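Local coordinates for Ycf48-like protein (Thermosynechococcus elongatus, PDB 5OJ5) that probably assists the early assembly of photosystem II and the replacement of photodamaged D1, and binds the C-terminal extension of D1, at residues 195-207 and 218-232. Residues are numbered along the deposited sequence; the frame is centred on the assembly and turned at random. Where two conformers were deposited one is given.
Sequences EYVAVSSRGSFYS and PHNRTTSRRLHNMGF
Y206 and H219 form an antiparallel hydrogen-bonded pair, H219 N giving to Y206 O at 2.7 Å and Y206 N to H219 O at 3.1 Å, while strand 227-232, from another sheet, packs antiparallel (175°) against 196-199, their axes approaching to 6.6 Å. With CG wedged between backbone N and carbonyl carbon (chi1 69°), the sandwiched Y206 ring presents one face to H219 CB and the other to M230, whose CE sits 3.5 Å from the ring centroid, nearly on the normal; SD adds a Met-aromatic contact. The H219 imidazole lies nearly parallel to the phenol but slid off it, its NE2 hydrogen-bonded to T208 OG1. H219 belongs to Y206's own blade; the M230 side illustrates how neighbouring beta-propeller blades join: 196-199, 205-207 and 218-220 belong to the second, third and fourth strands of one blade, and 227-232 is the first of the next. Toward the pore, V199 CG1 meets L227 CB and CG2 reaches M230 CG, while V197 CG1 meets F232 CE2 at 3.7 Å. A water donates to both V197 O and M230 O. At the turn end, arginines of the Arg-rich patch, which also includes Y206 and H219, hold backbone carbonyls: R221 NH1 meets S204 O in its carbonyl plane at 3.0 Å, and R226 NH1 donates to R202 O from above that residue's own carbonyl plane. R226 CD lies over the R221 guanidinium, which also grips S224 O through NE and NH2.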
loop_
_atom_site.group_PDB
_atom_site.type_symbol
_atom_site.label_atom_id
_atom_site.label_comp_id
_atom_site.label_asym_id
_atom_site.label_seq_id
_atom_site.Cartn_x
_atom_site.Cartn_y
_atom_site.Cartn_z
ATOM N N GLU A 195 -2.867 -0.207 -14.351
ATOM C CA GLU A 195 -3.836 0.854 -14.126
ATOM C C GLU A 195 -3.697 1.378 -12.709
ATOM O O GLU A 195 -3.219 0.677 -11.812
ATOM C CB GLU A 195 -5.239 0.276 -14.272
ATOM C CG GLU A 195 -5.393 -0.428 -15.539
ATOM C CD GLU A 195 -6.449 -1.550 -15.505
ATOM O OE1 GLU A 195 -6.479 -2.493 -14.587
ATOM O OE2 GLU A 195 -7.241 -1.497 -16.486
ATOM N N TYR A 196 -4.128 2.619 -12.501
ATOM C CA TYR A 196 -4.132 3.201 -11.161
ATOM C C TYR A 196 -5.495 3.774 -10.846
ATOM O O TYR A 196 -6.231 4.211 -11.729
ATOM C CB TYR A 196 -3.065 4.311 -11.057
ATOM C CG TYR A 196 -1.640 3.819 -11.149
ATOM C CD1 TYR A 196 -0.927 3.514 -9.988
ATOM C CD2 TYR A 196 -1.001 3.641 -12.376
ATOM C CE1 TYR A 196 0.400 3.111 -10.028
ATOM C CE2 TYR A 196 0.343 3.216 -12.421
ATOM C CZ TYR A 196 1.029 2.972 -11.248
ATOM O OH TYR A 196 2.354 2.588 -11.321
ATOM N N VAL A 197 -5.778 3.801 -9.539
ATOM C CA VAL A 197 -6.967 4.454 -9.003
ATOM C C VAL A 197 -6.532 5.332 -7.847
ATOM O O VAL A 197 -5.758 4.905 -6.983
ATOM C CB VAL A 197 -8.063 3.433 -8.625
ATOM C CG1 VAL A 197 -7.666 2.470 -7.493
ATOM C CG2 VAL A 197 -9.353 4.174 -8.222
ATOM N N ALA A 198 -7.017 6.575 -7.842
ATOM C CA ALA A 198 -6.632 7.575 -6.856
ATOM C C ALA A 198 -7.880 8.204 -6.254
ATOM O O ALA A 198 -8.774 8.649 -6.984
ATOM C CB ALA A 198 -5.811 8.665 -7.510
ATOM N N VAL A 199 -7.930 8.289 -4.953
ATOM C CA VAL A 199 -9.016 8.962 -4.242
ATOM C C VAL A 199 -8.670 10.429 -4.088
ATOM O O VAL A 199 -7.542 10.776 -3.727
ATOM C CB VAL A 199 -9.254 8.289 -2.881
ATOM C CG1 VAL A 199 -10.348 9.048 -2.112
ATOM C CG2 VAL A 199 -9.663 6.815 -3.093
ATOM N N SER A 200 -9.634 11.321 -4.349
ATOM C CA SER A 200 -9.397 12.762 -4.236
ATOM C C SER A 200 -9.128 13.145 -2.777
ATOM O O SER A 200 -9.439 12.394 -1.848
ATOM C CB SER A 200 -10.586 13.522 -4.810
ATOM O OG SER A 200 -11.740 13.437 -3.968
ATOM N N SER A 201 -8.568 14.348 -2.585
ATOM C CA SER A 201 -7.999 14.728 -1.289
ATOM C C SER A 201 -8.981 14.518 -0.146
ATOM O O SER A 201 -8.607 13.987 0.900
ATOM C CB SER A 201 -7.570 16.202 -1.322
ATOM O OG SER A 201 -6.679 16.502 -2.381
ATOM N N ARG A 202 -10.220 14.993 -0.312
ATOM C CA ARG A 202 -11.237 14.931 0.718
ATOM C C ARG A 202 -12.256 13.851 0.435
ATOM O O ARG A 202 -13.332 13.825 1.058
ATOM C CB ARG A 202 -11.889 16.315 0.913
ATOM C CG ARG A 202 -10.844 17.404 1.190
ATOM C CD ARG A 202 -10.130 17.206 2.503
ATOM N NE ARG A 202 -11.065 17.397 3.610
ATOM C CZ ARG A 202 -11.358 18.566 4.185
ATOM N NH1 ARG A 202 -10.792 19.712 3.798
ATOM N NH2 ARG A 202 -12.244 18.580 5.163
ATOM N N GLY A 203 -11.937 12.931 -0.474
ATOM C CA GLY A 203 -12.812 11.808 -0.751
ATOM C C GLY A 203 -14.088 12.152 -1.477
ATOM O O GLY A 203 -15.012 11.319 -1.487
ATOM N N SER A 204 -14.165 13.309 -2.137
ATOM C CA SER A 204 -15.377 13.645 -2.879
ATOM C C SER A 204 -15.584 12.755 -4.079
ATOM O O SER A 204 -16.727 12.485 -4.462
ATOM C CB SER A 204 -15.331 15.097 -3.332
ATOM O OG SER A 204 -15.522 15.984 -2.241
ATOM N N PHE A 205 -14.477 12.329 -4.728
ATOM C CA PHE A 205 -14.561 11.547 -5.951
ATOM C C PHE A 205 -13.271 10.743 -6.108
ATOM O O PHE A 205 -12.403 10.764 -5.235
ATOM C CB PHE A 205 -15.019 12.404 -7.128
ATOM C CG PHE A 205 -14.106 13.546 -7.449
ATOM C CD1 PHE A 205 -12.941 13.327 -8.184
ATOM C CD2 PHE A 205 -14.386 14.850 -7.019
ATOM C CE1 PHE A 205 -12.094 14.384 -8.509
ATOM C CE2 PHE A 205 -13.531 15.898 -7.343
ATOM C CZ PHE A 205 -12.379 15.651 -8.049
ATOM N N TYR A 206 -13.160 9.984 -7.202
ATOM C CA TYR A 206 -11.943 9.244 -7.483
ATOM C C TYR A 206 -11.601 9.437 -8.938
ATOM O O TYR A 206 -12.412 9.914 -9.731
ATOM C CB TYR A 206 -12.074 7.773 -7.086
ATOM C CG TYR A 206 -13.020 6.947 -7.916
ATOM C CD1 TYR A 206 -12.546 6.118 -8.961
ATOM C CD2 TYR A 206 -14.387 6.908 -7.650
ATOM C CE1 TYR A 206 -13.400 5.336 -9.703
ATOM C CE2 TYR A 206 -15.248 6.110 -8.411
ATOM C CZ TYR A 206 -14.734 5.324 -9.425
ATOM O OH TYR A 206 -15.612 4.544 -10.151
ATOM N N SER A 207 -10.382 9.035 -9.273
ATOM C CA SER A 207 -9.887 9.144 -10.634
ATOM C C SER A 207 -9.182 7.845 -11.013
ATOM O O SER A 207 -8.597 7.170 -10.163
ATOM C CB SER A 207 -8.935 10.304 -10.821
ATOM O OG SER A 207 -9.590 11.524 -10.449
ATOM N N PRO A 218 -11.850 11.472 -14.020
ATOM C CA PRO A 218 -12.583 11.548 -12.748
ATOM C C PRO A 218 -13.893 10.784 -12.829
ATOM O O PRO A 218 -14.516 10.664 -13.892
ATOM C CB PRO A 218 -12.849 13.053 -12.601
ATOM C CG PRO A 218 -12.941 13.553 -14.012
ATOM C CD PRO A 218 -11.954 12.724 -14.793
ATOM N N HIS A 219 -14.311 10.287 -11.682
ATOM C CA HIS A 219 -15.554 9.532 -11.516
ATOM C C HIS A 219 -16.213 10.006 -10.221
ATOM O O HIS A 219 -15.550 10.100 -9.188
ATOM C CB HIS A 219 -15.277 8.038 -11.378
ATOM C CG HIS A 219 -14.521 7.462 -12.509
ATOM N ND1 HIS A 219 -15.104 7.046 -13.677
ATOM C CD2 HIS A 219 -13.191 7.277 -12.656
ATOM C CE1 HIS A 219 -14.155 6.591 -14.486
ATOM N NE2 HIS A 219 -12.990 6.695 -13.867
ATOM N N ASN A 220 -17.496 10.365 -10.241
ATOM C CA ASN A 220 -18.100 10.746 -8.959
ATOM C C ASN A 220 -18.230 9.527 -8.044
ATOM O O ASN A 220 -18.342 8.375 -8.484
ATOM C CB ASN A 220 -19.484 11.405 -9.105
ATOM C CG ASN A 220 -19.834 12.359 -7.928
ATOM O OD1 ASN A 220 -19.073 12.519 -6.937
ATOM N ND2 ASN A 220 -20.988 13.039 -8.064
ATOM N N ARG A 221 -18.196 9.788 -6.754
ATOM C CA ARG A 221 -18.438 8.765 -5.743
ATOM C C ARG A 221 -19.902 8.323 -5.813
ATOM O O ARG A 221 -20.765 8.995 -6.383
ATOM C CB ARG A 221 -18.022 9.231 -4.343
ATOM C CG ARG A 221 -18.976 10.204 -3.675
ATOM C CD ARG A 221 -18.421 10.549 -2.340
ATOM N NE ARG A 221 -19.341 11.329 -1.514
ATOM C CZ ARG A 221 -19.491 12.644 -1.584
ATOM N NH1 ARG A 221 -18.811 13.359 -2.471
ATOM N NH2 ARG A 221 -20.368 13.242 -0.773
ATOM N N THR A 222 -20.184 7.175 -5.213
ATOM C CA THR A 222 -21.483 6.554 -5.323
ATOM C C THR A 222 -22.133 6.373 -3.963
ATOM O O THR A 222 -23.180 5.697 -3.854
ATOM C CB THR A 222 -21.411 5.262 -6.130
ATOM O OG1 THR A 222 -20.387 4.441 -5.580
ATOM C CG2 THR A 222 -21.073 5.562 -7.608
ATOM N N THR A 223 -21.583 7.011 -2.933
ATOM C CA THR A 223 -22.161 7.058 -1.612
ATOM C C THR A 223 -22.102 8.482 -1.111
ATOM O O THR A 223 -21.196 9.225 -1.483
ATOM C CB THR A 223 -21.315 6.222 -0.606
ATOM O OG1 THR A 223 -19.938 6.613 -0.612
ATOM C CG2 THR A 223 -21.352 4.745 -0.968
ATOM N N SER A 224 -23.044 8.843 -0.225
ATOM C CA SER A 224 -22.908 10.131 0.442
ATOM C C SER A 224 -21.639 10.192 1.274
ATOM O O SER A 224 -20.932 11.209 1.257
ATOM C CB SER A 224 -24.113 10.398 1.326
ATOM O OG SER A 224 -25.309 10.375 0.563
ATOM N N ARG A 225 -21.337 9.110 2.001
ATOM C CA ARG A 225 -20.103 9.035 2.782
ATOM C C ARG A 225 -18.898 9.254 1.854
ATOM O O ARG A 225 -18.865 8.751 0.731
ATOM C CB ARG A 225 -20.017 7.634 3.411
ATOM C CG ARG A 225 -21.033 7.327 4.500
ATOM C CD ARG A 225 -21.182 5.836 4.723
ATOM N NE ARG A 225 -22.281 5.565 5.657
ATOM C CZ ARG A 225 -22.142 5.528 6.970
ATOM N NH1 ARG A 225 -20.953 5.697 7.530
ATOM N NH2 ARG A 225 -23.199 5.291 7.730
ATOM N N ARG A 226 -17.908 10.003 2.334
ATOM C CA ARG A 226 -16.727 10.260 1.520
ATOM C C ARG A 226 -15.884 9.001 1.351
ATOM O O ARG A 226 -15.825 8.128 2.230
ATOM C CB ARG A 226 -15.886 11.373 2.143
ATOM C CG ARG A 226 -16.565 12.717 2.260
ATOM C CD ARG A 226 -17.017 13.227 0.911
ATOM N NE ARG A 226 -17.648 14.539 1.004
ATOM C CZ ARG A 226 -16.991 15.683 1.063
ATOM N NH1 ARG A 226 -15.676 15.695 0.991
ATOM N NH2 ARG A 226 -17.650 16.850 1.107
ATOM N N LEU A 227 -15.203 8.944 0.202
ATOM C CA LEU A 227 -14.271 7.861 -0.059
ATOM C C LEU A 227 -13.033 8.004 0.797
ATOM O O LEU A 227 -12.534 9.107 1.045
ATOM C CB LEU A 227 -13.837 7.942 -1.520
ATOM C CG LEU A 227 -14.870 7.555 -2.543
ATOM C CD1 LEU A 227 -14.496 8.055 -3.892
ATOM C CD2 LEU A 227 -14.988 5.988 -2.565
ATOM N N HIS A 228 -12.523 6.870 1.248
ATOM C CA HIS A 228 -11.257 6.827 1.945
ATOM C C HIS A 228 -10.149 6.139 1.165
ATOM O O HIS A 228 -9.039 6.654 1.056
ATOM C CB HIS A 228 -11.338 6.128 3.291
ATOM C CG HIS A 228 -10.030 6.194 3.976
ATOM N ND1 HIS A 228 -9.440 7.407 4.273
ATOM C CD2 HIS A 228 -9.098 5.244 4.230
ATOM C CE1 HIS A 228 -8.240 7.198 4.774
ATOM N NE2 HIS A 228 -8.011 5.897 4.766
ATOM N N ASN A 229 -10.425 4.960 0.604
ATOM C CA ASN A 229 -9.424 4.176 -0.114
ATOM C C ASN A 229 -10.121 3.372 -1.194
ATOM O O ASN A 229 -11.309 3.076 -1.075
ATOM C CB ASN A 229 -8.619 3.275 0.845
ATOM C CG ASN A 229 -7.281 2.820 0.291
ATOM O OD1 ASN A 229 -6.912 3.130 -0.855
ATOM N ND2 ASN A 229 -6.529 2.085 1.110
ATOM N N MET A 230 -9.366 3.052 -2.243
ATOM C CA MET A 230 -9.880 2.238 -3.344
ATOM C C MET A 230 -8.737 1.426 -3.902
ATOM O O MET A 230 -7.575 1.871 -3.873
ATOM C CB MET A 230 -10.452 3.063 -4.486
ATOM C CG MET A 230 -11.693 3.827 -4.078
ATOM S SD MET A 230 -12.400 4.817 -5.418
ATOM C CE MET A 230 -13.039 3.510 -6.437
ATOM N N GLY A 231 -9.063 0.269 -4.489
ATOM C CA GLY A 231 -8.081 -0.577 -5.139
ATOM C C GLY A 231 -8.730 -1.568 -6.040
ATOM O O GLY A 231 -9.921 -1.456 -6.350
ATOM N N PHE A 232 -7.937 -2.539 -6.477
ATOM C CA PHE A 232 -8.372 -3.526 -7.452
ATOM C C PHE A 232 -8.531 -4.885 -6.815
ATOM O O PHE A 232 -7.775 -5.241 -5.912
ATOM C CB PHE A 232 -7.348 -3.606 -8.591
ATOM C CG PHE A 232 -7.200 -2.307 -9.328
ATOM C CD1 PHE A 232 -8.007 -2.033 -10.409
ATOM C CD2 PHE A 232 -6.255 -1.349 -8.927
ATOM C CE1 PHE A 232 -7.894 -0.819 -11.084
ATOM C CE2 PHE A 232 -6.150 -0.133 -9.611
ATOM C CZ PHE A 232 -6.950 0.109 -10.676
HETATM O O HOH W 1 -6.870 4.703 -4.198
HETATM O O HOH W 2 -18.300 16.355 -2.554
#